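Putative flavoprotein decarboxylase (Streptomyces olivoviridis, PDB 6JLS) acts as an FMN-dependent cysteine decarboxylase in thioviridamide biosynthesis. Local coordinates at residues Gly45-Gln56 with Leu64-Asp75; Ala95-Leu106 with Ala125-Met135. All coordinates share one frame; numbering follows the deposited sequence.

Contact 1 of 2, residues Gly45-Gln56 with Leu64-Asp75. With FMN (flavin mononucleotide), chain B.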
loop_
_atom_site.group_PDB
_atom_site.type_symbol
_atom_site.label_atom_id
_atom_site.label_comp_id
_atom_site.label_asym_id
_atom_site.label_seq_id
_atom_site.Cartn_x
_atom_site.Cartn_y
_atom_site.Cartn_z
ATOM N N GLY A 45 39.167 12.999 -10.465
ATOM C CA GLY A 45 38.389 14.116 -10.957
ATOM C C GLY A 45 36.895 13.887 -10.925
ATOM O O GLY A 45 36.166 14.688 -10.340
ATOM N N ARG A 46 36.422 12.820 -11.569
ATOM C CA ARG A 46 35.028 12.404 -11.509
ATOM C C ARG A 46 34.962 11.030 -10.877
ATOM O O ARG A 46 35.684 10.117 -11.288
ATOM C CB ARG A 46 34.378 12.335 -12.884
ATOM C CG ARG A 46 34.048 13.655 -13.468
ATOM C CD ARG A 46 32.560 13.813 -13.637
ATOM N NE ARG A 46 32.245 15.197 -13.964
ATOM C CZ ARG A 46 31.964 16.125 -13.054
ATOM N NH1 ARG A 46 31.943 15.810 -11.768
ATOM N NH2 ARG A 46 31.697 17.367 -13.429
ATOM N N LEU A 47 34.082 10.877 -9.898
ATOM C CA LEU A 47 33.830 9.593 -9.271
ATOM C C LEU A 47 32.367 9.248 -9.466
ATOM O O LEU A 47 31.498 10.080 -9.193
ATOM C CB LEU A 47 34.172 9.637 -7.788
ATOM C CG LEU A 47 33.993 8.341 -7.014
ATOM C CD1 LEU A 47 34.918 7.268 -7.573
ATOM C CD2 LEU A 47 34.284 8.629 -5.552
ATOM N N HIS A 48 32.098 8.040 -9.970
ATOM C CA HIS A 48 30.751 7.480 -10.018
ATOM C C HIS A 48 30.682 6.207 -9.187
ATOM O O HIS A 48 31.669 5.473 -9.064
ATOM C CB HIS A 48 30.322 7.140 -11.438
ATOM C CG HIS A 48 30.395 8.286 -12.391
ATOM N ND1 HIS A 48 29.520 9.350 -12.343
ATOM C CD2 HIS A 48 31.212 8.514 -13.443
ATOM C CE1 HIS A 48 29.806 10.192 -13.318
ATOM N NE2 HIS A 48 30.827 9.707 -14.001
ATOM N N VAL A 49 29.500 5.920 -8.650
ATOM C CA VAL A 49 29.274 4.716 -7.857
ATOM C C VAL A 49 27.983 4.069 -8.323
ATOM O O VAL A 49 26.977 4.761 -8.527
ATOM C CB VAL A 49 29.208 5.010 -6.347
ATOM C CG1 VAL A 49 28.961 3.725 -5.575
ATOM C CG2 VAL A 49 30.495 5.647 -5.886
ATOM N N ALA A 50 28.023 2.751 -8.515
ATOM C CA ALA A 50 26.855 1.960 -8.871
ATOM C C ALA A 50 26.746 0.800 -7.896
ATOM O O ALA A 50 27.768 0.254 -7.455
ATOM C CB ALA A 50 26.955 1.422 -10.298
ATOM N N LEU A 51 25.506 0.421 -7.568
ATOM C CA LEU A 51 25.227 -0.609 -6.573
ATOM C C LEU A 51 24.355 -1.692 -7.191
ATOM O O LEU A 51 23.447 -1.400 -7.976
ATOM C CB LEU A 51 24.503 -0.025 -5.324
ATOM C CG LEU A 51 25.237 0.923 -4.361
ATOM C CD1 LEU A 51 25.660 2.204 -5.043
ATOM C CD2 LEU A 51 24.349 1.266 -3.178
ATOM N N THR A 52 24.632 -2.935 -6.844
ATOM C CA THR A 52 23.677 -3.979 -7.141
ATOM C C THR A 52 22.526 -3.899 -6.145
ATOM O O THR A 52 22.674 -3.333 -5.054
ATOM C CB THR A 52 24.331 -5.355 -7.041
ATOM O OG1 THR A 52 24.524 -5.669 -5.658
ATOM C CG2 THR A 52 25.669 -5.401 -7.797
ATOM N N PRO A 53 21.368 -4.468 -6.479
ATOM C CA PRO A 53 20.286 -4.519 -5.476
ATOM C C PRO A 53 20.724 -5.121 -4.140
ATOM O O PRO A 53 20.455 -4.517 -3.094
ATOM C CB PRO A 53 19.206 -5.361 -6.170
ATOM C CG PRO A 53 19.426 -5.088 -7.634
ATOM C CD PRO A 53 20.931 -4.955 -7.798
ATOM N N SER A 54 21.425 -6.270 -4.133
ATOM C CA SER A 54 21.851 -6.846 -2.854
ATOM C C SER A 54 22.810 -5.934 -2.099
ATOM O O SER A 54 22.818 -5.937 -0.863
ATOM C CB SER A 54 22.502 -8.211 -3.056
ATOM O OG SER A 54 21.561 -9.142 -3.554
ATOM N N ALA A 55 23.632 -5.159 -2.810
ATOM C CA ALA A 55 24.541 -4.251 -2.126
ATOM C C ALA A 55 23.799 -3.221 -1.284
ATOM O O ALA A 55 24.352 -2.734 -0.287
ATOM C CB ALA A 55 25.438 -3.545 -3.143
ATOM N N GLN A 56 22.563 -2.880 -1.652
ATOM C CA GLN A 56 21.803 -1.868 -0.925
ATOM C C GLN A 56 21.331 -2.334 0.446
ATOM O O GLN A 56 20.848 -1.502 1.226
ATOM C CB GLN A 56 20.604 -1.403 -1.756
ATOM C CG GLN A 56 21.048 -0.731 -3.036
ATOM C CD GLN A 56 19.903 -0.255 -3.881
ATOM O OE1 GLN A 56 19.625 -0.812 -4.952
ATOM N NE2 GLN A 56 19.237 0.796 -3.422
ATOM N N LEU A 64 26.880 7.447 0.398
ATOM C CA LEU A 64 27.845 7.648 -0.683
ATOM C C LEU A 64 27.797 9.049 -1.278
ATOM O O LEU A 64 28.848 9.613 -1.606
ATOM C CB LEU A 64 27.614 6.629 -1.809
ATOM C CG LEU A 64 27.909 5.179 -1.415
ATOM C CD1 LEU A 64 27.123 4.216 -2.293
ATOM C CD2 LEU A 64 29.408 4.891 -1.476
ATOM N N ARG A 65 26.600 9.619 -1.417
ATOM C CA ARG A 65 26.460 10.878 -2.137
ATOM C C ARG A 65 27.386 11.981 -1.638
ATOM O O ARG A 65 27.929 12.708 -2.491
ATOM C CB ARG A 65 24.991 11.319 -2.110
ATOM C CG ARG A 65 24.249 10.911 -3.370
ATOM C CD ARG A 65 22.762 10.760 -3.145
ATOM N NE ARG A 65 22.115 10.075 -4.261
ATOM C CZ ARG A 65 20.916 9.509 -4.188
ATOM N NH1 ARG A 65 20.236 9.544 -3.047
ATOM N NH2 ARG A 65 20.400 8.903 -5.249
ATOM N N PRO A 66 27.632 12.161 -0.328
ATOM C CA PRO A 66 28.493 13.277 0.097
ATOM C C PRO A 66 29.918 13.171 -0.401
ATOM O O PRO A 66 30.625 14.186 -0.412
ATOM C CB PRO A 66 28.434 13.215 1.634
ATOM C CG PRO A 66 27.193 12.460 1.948
ATOM C CD PRO A 66 27.053 11.464 0.840
ATOM N N PHE A 67 30.364 11.991 -0.818
ATOM C CA PHE A 67 31.741 11.790 -1.254
ATOM C C PHE A 67 31.876 11.618 -2.755
ATOM O O PHE A 67 32.997 11.448 -3.248
ATOM C CB PHE A 67 32.338 10.575 -0.538
ATOM C CG PHE A 67 32.191 10.642 0.949
ATOM C CD1 PHE A 67 31.236 9.884 1.601
ATOM C CD2 PHE A 67 32.984 11.498 1.692
ATOM C CE1 PHE A 67 31.090 9.957 2.971
ATOM C CE2 PHE A 67 32.848 11.575 3.057
ATOM C CZ PHE A 67 31.894 10.804 3.701
ATOM N N VAL A 68 30.769 11.680 -3.486
ATOM C CA VAL A 68 30.700 11.306 -4.892
ATOM C C VAL A 68 30.229 12.527 -5.668
ATOM O O VAL A 68 29.068 12.944 -5.539
ATOM C CB VAL A 68 29.753 10.115 -5.110
ATOM C CG1 VAL A 68 29.510 9.878 -6.595
ATOM C CG2 VAL A 68 30.310 8.869 -4.424
ATOM N N ASN A 69 31.126 13.103 -6.474
ATOM C CA ASN A 69 30.785 14.266 -7.289
ATOM C C ASN A 69 30.142 13.896 -8.620
ATOM O O ASN A 69 29.709 14.794 -9.350
ATOM C CB ASN A 69 32.028 15.121 -7.543
ATOM C CG ASN A 69 33.073 14.394 -8.351
ATOM O OD1 ASN A 69 33.299 13.204 -8.161
ATOM N ND2 ASN A 69 33.715 15.105 -9.260
ATOM N N GLY A 70 30.075 12.616 -8.955
ATOM C CA GLY A 70 29.314 12.124 -10.094
ATOM C C GLY A 70 27.969 11.582 -9.661
ATOM O O GLY A 70 27.323 12.121 -8.758
ATOM N N SER A 71 27.549 10.490 -10.288
ATOM C CA SER A 71 26.265 9.880 -9.990
ATOM C C SER A 71 26.430 8.702 -9.041
ATOM O O SER A 71 27.455 8.017 -9.044
ATOM C CB SER A 71 25.582 9.393 -11.266
ATOM O OG SER A 71 25.438 10.440 -12.205
ATOM N N VAL A 72 25.400 8.466 -8.239
ATOM C CA VAL A 72 25.262 7.246 -7.455
ATOM C C VAL A 72 24.065 6.523 -8.038
ATOM O O VAL A 72 22.932 7.012 -7.935
ATOM C CB VAL A 72 25.058 7.525 -5.958
ATOM C CG1 VAL A 72 24.873 6.220 -5.205
ATOM C CG2 VAL A 72 26.219 8.329 -5.371
ATOM N N LEU A 73 24.308 5.378 -8.665
ATOM C CA LEU A 73 23.323 4.717 -9.507
ATOM C C LEU A 73 22.875 3.418 -8.870
ATOM O O LEU A 73 23.703 2.597 -8.454
ATOM C CB LEU A 73 23.882 4.424 -10.901
ATOM C CG LEU A 73 24.442 5.596 -11.703
ATOM C CD1 LEU A 73 25.930 5.734 -11.446
ATOM C CD2 LEU A 73 24.178 5.413 -13.182
ATOM N N THR A 74 21.569 3.238 -8.800
ATOM C CA THR A 74 20.981 1.944 -8.530
ATOM C C THR A 74 20.048 1.583 -9.673
ATOM O O THR A 74 19.727 2.404 -10.537
ATOM C CB THR A 74 20.220 1.955 -7.212
ATOM O OG1 THR A 74 19.109 2.836 -7.354
ATOM C CG2 THR A 74 21.131 2.453 -6.100
ATOM N N ASP A 75 19.610 0.332 -9.664
ATOM C CA ASP A 75 18.664 -0.117 -10.675
ATOM C C ASP A 75 17.384 0.726 -10.672
ATOM O O ASP A 75 16.846 1.041 -11.742
ATOM C CB ASP A 75 18.382 -1.604 -10.467
ATOM C CG ASP A 75 19.512 -2.484 -11.010
ATOM O OD1 ASP A 75 20.518 -2.705 -10.312
ATOM O OD2 ASP A 75 19.419 -2.934 -12.168
HETATM N N1 FMN B . 28.436 -13.280 -1.407
HETATM C C2 FMN B . 29.731 -13.156 -1.860
HETATM O O2 FMN B . 30.020 -13.568 -2.980
HETATM N N3 FMN B . 30.696 -12.585 -1.057
HETATM C C4 FMN B . 30.376 -12.127 0.205
HETATM O O4 FMN B . 31.234 -11.613 0.926
HETATM C C4A FMN B . 29.069 -12.250 0.661
HETATM N N5 FMN B . 28.736 -11.795 1.921
HETATM C C5A FMN B . 27.443 -11.916 2.387
HETATM C C6 FMN B . 27.141 -11.454 3.661
HETATM C C7 FMN B . 25.839 -11.562 4.148
HETATM C C7M FMN B . 25.537 -11.054 5.535
HETATM C C8 FMN B . 24.834 -12.140 3.348
HETATM C C8M FMN B . 23.425 -12.258 3.867
HETATM C C9 FMN B . 25.148 -12.606 2.065
HETATM C C9A FMN B . 26.457 -12.494 1.583
HETATM N N10 FMN B . 26.793 -12.951 0.315
HETATM C C10 FMN B . 28.094 -12.828 -0.147
HETATM C "C1'" FMN B . 25.745 -13.557 -0.573
HETATM C "C2'" FMN B . 25.306 -12.498 -1.597
HETATM O "O2'" FMN B . 24.710 -11.368 -0.982
HETATM C "C3'" FMN B . 24.343 -13.078 -2.625
HETATM O "O3'" FMN B . 25.054 -13.986 -3.432
HETATM C "C4'" FMN B . 23.745 -11.947 -3.461
HETATM O "O4'" FMN B . 22.688 -12.370 -4.305
HETATM C "C5'" FMN B . 24.816 -11.262 -4.298
HETATM O "O5'" FMN B . 24.129 -10.329 -5.097
HETATM P P FMN B . 24.907 -9.335 -6.078
HETATM O O1P FMN B . 26.193 -9.997 -6.542
HETATM O O2P FMN B . 24.036 -9.059 -7.285
HETATM O O3P FMN B . 25.253 -8.065 -5.344
HETATM O O HOH W 1 20.798 -1.495 -7.799
HETATM O O HOH W 2 23.070 -2.819 -10.248
HETATM O O HOH W 3 17.463 2.713 -5.102
#

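Contact 2 of 2, residues Ala95-Leu106 with Ala125-Met135. With FMN (flavin mononucleotide), chain B.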
loop_
_atom_site.group_PDB
_atom_site.type_symbol
_atom_site.label_atom_id
_atom_site.label_comp_id
_atom_site.label_asym_id
_atom_site.label_seq_id
_atom_site.Cartn_x
_atom_site.Cartn_y
_atom_site.Cartn_z
ATOM N N ALA A 95 38.410 4.035 -15.740
ATOM C CA ALA A 95 38.529 2.726 -15.123
ATOM C C ALA A 95 37.232 2.433 -14.395
ATOM O O ALA A 95 36.559 3.351 -13.917
ATOM C CB ALA A 95 39.712 2.651 -14.153
ATOM N N VAL A 96 36.897 1.149 -14.320
ATOM C CA VAL A 96 35.737 0.641 -13.601
ATOM C C VAL A 96 36.246 -0.389 -12.607
ATOM O O VAL A 96 36.927 -1.338 -13.004
ATOM C CB VAL A 96 34.718 0.005 -14.566
ATOM C CG1 VAL A 96 33.570 -0.668 -13.800
ATOM C CG2 VAL A 96 34.214 1.031 -15.574
ATOM N N VAL A 97 35.927 -0.204 -11.326
ATOM C CA VAL A 97 36.339 -1.119 -10.259
ATOM C C VAL A 97 35.098 -1.756 -9.646
ATOM O O VAL A 97 34.151 -1.051 -9.282
ATOM C CB VAL A 97 37.152 -0.399 -9.170
ATOM C CG1 VAL A 97 37.633 -1.394 -8.119
ATOM C CG2 VAL A 97 38.310 0.333 -9.780
ATOM N N VAL A 98 35.098 -3.083 -9.532
ATOM C CA VAL A 98 34.065 -3.797 -8.788
ATOM C C VAL A 98 34.733 -4.355 -7.538
ATOM O O VAL A 98 35.553 -5.286 -7.604
ATOM C CB VAL A 98 33.390 -4.899 -9.613
ATOM C CG1 VAL A 98 32.235 -5.530 -8.818
ATOM C CG2 VAL A 98 32.873 -4.335 -10.922
ATOM N N ALA A 99 34.386 -3.772 -6.394
ATOM C CA ALA A 99 35.073 -4.037 -5.139
ATOM C C ALA A 99 34.167 -3.647 -3.975
ATOM O O ALA A 99 33.968 -2.455 -3.708
ATOM C CB ALA A 99 36.387 -3.266 -5.083
ATOM N N PRO A 100 33.593 -4.621 -3.259
ATOM C CA PRO A 100 33.808 -6.052 -3.491
ATOM C C PRO A 100 33.015 -6.603 -4.672
ATOM O O PRO A 100 31.982 -6.046 -5.034
ATOM C CB PRO A 100 33.333 -6.680 -2.186
ATOM C CG PRO A 100 32.243 -5.737 -1.704
ATOM C CD PRO A 100 32.681 -4.361 -2.131
ATOM N N ALA A 101 33.502 -7.691 -5.260
ATOM C CA ALA A 101 32.783 -8.438 -6.292
ATOM C C ALA A 101 32.376 -9.778 -5.695
ATOM O O ALA A 101 33.239 -10.605 -5.377
ATOM C CB ALA A 101 33.645 -8.631 -7.543
ATOM N N THR A 102 31.073 -9.984 -5.529
ATOM C CA THR A 102 30.566 -11.235 -4.992
ATOM C C THR A 102 30.749 -12.377 -5.990
ATOM O O THR A 102 30.994 -12.172 -7.180
ATOM C CB THR A 102 29.079 -11.136 -4.689
ATOM O OG1 THR A 102 28.415 -10.810 -5.914
ATOM C CG2 THR A 102 28.791 -10.087 -3.569
ATOM N N ALA A 103 30.570 -13.602 -5.492
ATOM C CA ALA A 103 30.545 -14.758 -6.381
ATOM C C ALA A 103 29.464 -14.597 -7.441
ATOM O O ALA A 103 29.691 -14.899 -8.621
ATOM C CB ALA A 103 30.317 -16.041 -5.577
ATOM N N ALA A 104 28.297 -14.074 -7.038
ATOM C CA ALA A 104 27.164 -13.968 -7.949
ATOM C C ALA A 104 27.467 -12.987 -9.062
ATOM O O ALA A 104 27.220 -13.273 -10.239
ATOM C CB ALA A 104 25.895 -13.558 -7.194
ATOM N N THR A 105 28.027 -11.830 -8.710
ATOM C CA THR A 105 28.355 -10.827 -9.716
ATOM C C THR A 105 29.486 -11.296 -10.635
ATOM O O THR A 105 29.413 -11.115 -11.860
ATOM C CB THR A 105 28.701 -9.510 -9.025
ATOM O OG1 THR A 105 27.490 -8.932 -8.544
ATOM C CG2 THR A 105 29.350 -8.533 -9.990
ATOM N N LEU A 106 30.538 -11.890 -10.065
ATOM C CA LEU A 106 31.586 -12.502 -10.876
ATOM C C LEU A 106 31.011 -13.565 -11.810
ATOM O O LEU A 106 31.381 -13.639 -12.994
ATOM C CB LEU A 106 32.644 -13.115 -9.957
ATOM C CG LEU A 106 33.419 -12.160 -9.055
ATOM C CD1 LEU A 106 34.177 -12.949 -8.006
ATOM C CD2 LEU A 106 34.381 -11.316 -9.880
ATOM N N ALA A 125 31.886 -1.316 -20.648
ATOM C CA ALA A 125 33.092 -0.530 -20.479
ATOM C C ALA A 125 34.187 -1.020 -21.413
ATOM O O ALA A 125 34.377 -2.227 -21.604
ATOM C CB ALA A 125 33.570 -0.596 -19.028
ATOM N N GLU A 126 34.910 -0.065 -21.993
ATOM C CA GLU A 126 36.075 -0.343 -22.819
ATOM C C GLU A 126 37.374 0.082 -22.149
ATOM O O GLU A 126 38.460 -0.186 -22.681
ATOM C CB GLU A 126 35.913 0.340 -24.175
ATOM C CG GLU A 126 34.837 -0.311 -25.017
ATOM C CD GLU A 126 34.757 0.278 -26.399
ATOM O OE1 GLU A 126 34.514 1.497 -26.509
ATOM O OE2 GLU A 126 34.956 -0.475 -27.374
ATOM N N CYS A 127 37.284 0.709 -20.983
ATOM C CA CYS A 127 38.422 1.057 -20.154
ATOM C C CYS A 127 38.878 -0.155 -19.346
ATOM O O CYS A 127 38.188 -1.176 -19.296
ATOM C CB CYS A 127 38.019 2.201 -19.226
ATOM S SG CYS A 127 36.585 1.778 -18.200
ATOM N N PRO A 128 40.037 -0.065 -18.687
ATOM C CA PRO A 128 40.433 -1.116 -17.735
ATOM C C PRO A 128 39.351 -1.398 -16.701
ATOM O O PRO A 128 38.697 -0.485 -16.185
ATOM C CB PRO A 128 41.686 -0.534 -17.070
ATOM C CG PRO A 128 42.227 0.409 -18.056
ATOM C CD PRO A 128 41.087 0.954 -18.850
ATOM N N VAL A 129 39.181 -2.681 -16.389
ATOM C CA VAL A 129 38.226 -3.147 -15.390
ATOM C C VAL A 129 38.982 -3.944 -14.337
ATOM O O VAL A 129 39.605 -4.963 -14.647
ATOM C CB VAL A 129 37.113 -4.001 -16.013
ATOM C CG1 VAL A 129 36.256 -4.600 -14.923
ATOM C CG2 VAL A 129 36.270 -3.172 -16.950
ATOM N N ILE A 130 38.908 -3.496 -13.091
ATOM C CA ILE A 130 39.545 -4.179 -11.975
ATOM C C ILE A 130 38.457 -4.771 -11.075
ATOM O O ILE A 130 37.519 -4.069 -10.680
ATOM C CB ILE A 130 40.471 -3.241 -11.191
ATOM C CG1 ILE A 130 41.705 -2.875 -12.030
ATOM C CG2 ILE A 130 40.955 -3.939 -9.943
ATOM C CD1 ILE A 130 41.485 -1.885 -13.164
ATOM N N LEU A 131 38.585 -6.058 -10.755
ATOM C CA LEU A 131 37.626 -6.780 -9.931
ATOM C C LEU A 131 38.309 -7.302 -8.673
ATOM O O LEU A 131 39.403 -7.873 -8.745
ATOM C CB LEU A 131 37.027 -7.953 -10.705
ATOM C CG LEU A 131 36.470 -7.682 -12.101
ATOM C CD1 LEU A 131 36.120 -8.987 -12.759
ATOM C CD2 LEU A 131 35.244 -6.798 -12.015
ATOM N N ALA A 132 37.658 -7.116 -7.517
ATOM C CA ALA A 132 38.166 -7.586 -6.224
ATOM C C ALA A 132 37.204 -8.628 -5.651
ATOM O O ALA A 132 36.247 -8.275 -4.936
ATOM C CB ALA A 132 38.353 -6.421 -5.254
ATOM N N PRO A 133 37.413 -9.918 -5.949
ATOM C CA PRO A 133 36.527 -10.951 -5.393
ATOM C C PRO A 133 36.575 -10.957 -3.875
ATOM O O PRO A 133 37.629 -10.774 -3.259
ATOM C CB PRO A 133 37.093 -12.262 -5.963
ATOM C CG PRO A 133 37.937 -11.862 -7.119
ATOM C CD PRO A 133 38.479 -10.498 -6.778
ATOM N N VAL A 134 35.410 -11.157 -3.272
ATOM C CA VAL A 134 35.298 -11.339 -1.830
ATOM C C VAL A 134 34.262 -12.427 -1.613
ATOM O O VAL A 134 33.125 -12.307 -2.088
ATOM C CB VAL A 134 34.887 -10.046 -1.096
ATOM C CG1 VAL A 134 34.722 -10.304 0.388
ATOM C CG2 VAL A 134 35.899 -8.951 -1.324
ATOM N N MET A 135 34.653 -13.489 -0.920
ATOM C CA MET A 135 33.733 -14.562 -0.572
ATOM C C MET A 135 34.446 -15.473 0.416
ATOM O O MET A 135 35.669 -15.388 0.592
ATOM C CB MET A 135 33.273 -15.341 -1.814
ATOM C CG MET A 135 34.427 -15.994 -2.577
ATOM S SD MET A 135 34.033 -16.534 -4.251
ATOM C CE MET A 135 33.973 -14.944 -5.089
HETATM N N1 FMN B . 28.436 -13.280 -1.407
HETATM C C2 FMN B . 29.731 -13.156 -1.860
HETATM O O2 FMN B . 30.020 -13.568 -2.980
HETATM N N3 FMN B . 30.696 -12.585 -1.057
HETATM C C4 FMN B . 30.376 -12.127 0.205
HETATM O O4 FMN B . 31.234 -11.613 0.926
HETATM C C4A FMN B . 29.069 -12.250 0.661
HETATM N N5 FMN B . 28.736 -11.795 1.921
HETATM C C5A FMN B . 27.443 -11.916 2.387
HETATM C C6 FMN B . 27.141 -11.454 3.661
HETATM C C7 FMN B . 25.839 -11.562 4.148
HETATM C C7M FMN B . 25.537 -11.054 5.535
HETATM C C8 FMN B . 24.834 -12.140 3.348
HETATM C C8M FMN B . 23.425 -12.258 3.867
HETATM C C9 FMN B . 25.148 -12.606 2.065
HETATM C C9A FMN B . 26.457 -12.494 1.583
HETATM N N10 FMN B . 26.793 -12.951 0.315
HETATM C C10 FMN B . 28.094 -12.828 -0.147
HETATM C "C1'" FMN B . 25.745 -13.557 -0.573
HETATM C "C2'" FMN B . 25.306 -12.498 -1.597
HETATM O "O2'" FMN B . 24.710 -11.368 -0.982
HETATM C "C3'" FMN B . 24.343 -13.078 -2.625
HETATM O "O3'" FMN B . 25.054 -13.986 -3.432
HETATM C "C4'" FMN B . 23.745 -11.947 -3.461
HETATM O "O4'" FMN B . 22.688 -12.370 -4.305
HETATM C "C5'" FMN B . 24.816 -11.262 -4.298
HETATM O "O5'" FMN B . 24.129 -10.329 -5.097
HETATM P P FMN B . 24.907 -9.335 -6.078
HETATM O O1P FMN B . 26.193 -9.997 -6.542
HETATM O O2P FMN B . 24.036 -9.059 -7.285
HETATM O O3P FMN B . 25.253 -8.065 -5.344
#

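Contact 1 of 2, residues Gly45-Gln56 with Leu64-Asp75
Leu51 O lies 2.7 Å from each of water 1 and water 2; water 2 bridges it to Asp75 OD1, and water 1, which accepts from Asp75 N, is also within bonding distance of OD1, though it has more acceptors in reach than protons. Asp75 begins the next helix, and its other oxygen, OD2, takes the backbone N of Ile117. The two chain lengths belong to one beta-alpha-beta unit of a Rossmann-like sheet, in which strand 46-51 runs parallel to the short edge strand 72-73. Val49 N, Val49 O and Leu51 N make the regular bonds to Ser71 O, Leu73 N and Leu73 O. Before this pairing starts, Asn69 stands in for a strand neighbour. Its amide offers both a donor and an acceptor: ND2 lies 2.7 Å from Gly45 O, and OD1 takes Leu47 N at 3.0 Å. With CG between the backbone N and the carbonyl carbon (chi1 64°), the side chain folds back onto the strand end. Ser71 N points at His48 ND1 (3.1 Å) in the ring plane and almost straight (173°), so this nitrogen serves as an acceptor. Gly70, without a side chain, lets the ring come close to its CA. On the face turned to helix 32-40, branched aliphatic residues pack against one another: Val49 CG2 meets Val68 CG2 at 3.5 Å, and Leu51 and Leu64 reach toward each other tip to tip through their CD1 methyls. At the strand's C-terminal end Thr52 opens an ST motif, its OG1 accepting from Ala55 N and donating to FMN O3P at 2.5 Å.

Contact 2 of 2, residues Ala95-Leu106 with Ala125-Met135
Val96, Val98 and Ala101 exchange backbone hydrogen bonds with the chain from Pro128 to Val134. The first four bonds, from Val96 N to Pro128 O through Ala132 N to Val98 O, are regular. The pattern then breaks at Ala99-Pro100, where a cis peptide precedes the proline and a beta bulge shifts the register by one residue. Beyond the bulge, Ala101 N still reaches Ala132 O at 2.8 Å, but now from 42° above the carbonyl plane.

Apolar contacts suit the buried strands, where beta-branched valines lie well in extended chain. Val98 CB rests 3.6 Å from Leu131 CD2, the two side chains lying side by side and pointing the same way. At the N-terminal end Cys127 SG sits 3.6 Å from Val96 CG2; by the bulge, at the other end, the small Ala99 and Ala132 meet methyl to methyl. Leu106, on the helix that follows, crosses Pro133 at about a right angle and slides past Leu131. Its CD1 also touches Met135 CE at 3.5 Å; a bend at chi3 (74°) brings this flexible methyl in against Ala103 as well.

These are neighbouring interior strands of the parallel, Rossmann-like sheet, and as is usual for that fold their C-terminal ends meet the cofactor. There the polar contacts gather. FMN N3 donates to Val134 O (2.7 Å, 174°), while Ala103 N donates to FMN O2 at 2.6 Å, so one backbone acceptor and one donor, drawn from different segments, read the pyrimidine edge of the flavin. Thr102 caps helix 103-110, its OG1 accepting from Thr105 N at 3.0 Å. Thr105 OG1 donates to the phosphate oxygen FMN O1P at 2.6 Å, near the helix N-terminus, whose dipole would favour the negative charge.

In the fold
Contact 1 lies at one edge of the parallel sheet and is only partly buried, whereas contact 2 joins two interior strands near the centre of the chain. Strand 18-23 separates them, bonding to 46-51 on one flank and to 95-101 on the other. Their chemistry follows: the edge contact enlists an asparagine, a histidine and bridging waters, while the interior one relies on aliphatic side chains and backbone bonds. Both share the same FMN, contact 1 reaching its phosphate and contact 2 both phosphate and flavin ring. They touch where Thr52 CG2 packs on Thr105 OG1, and Cys114 of a neighbouring subunit also binds the cofactor.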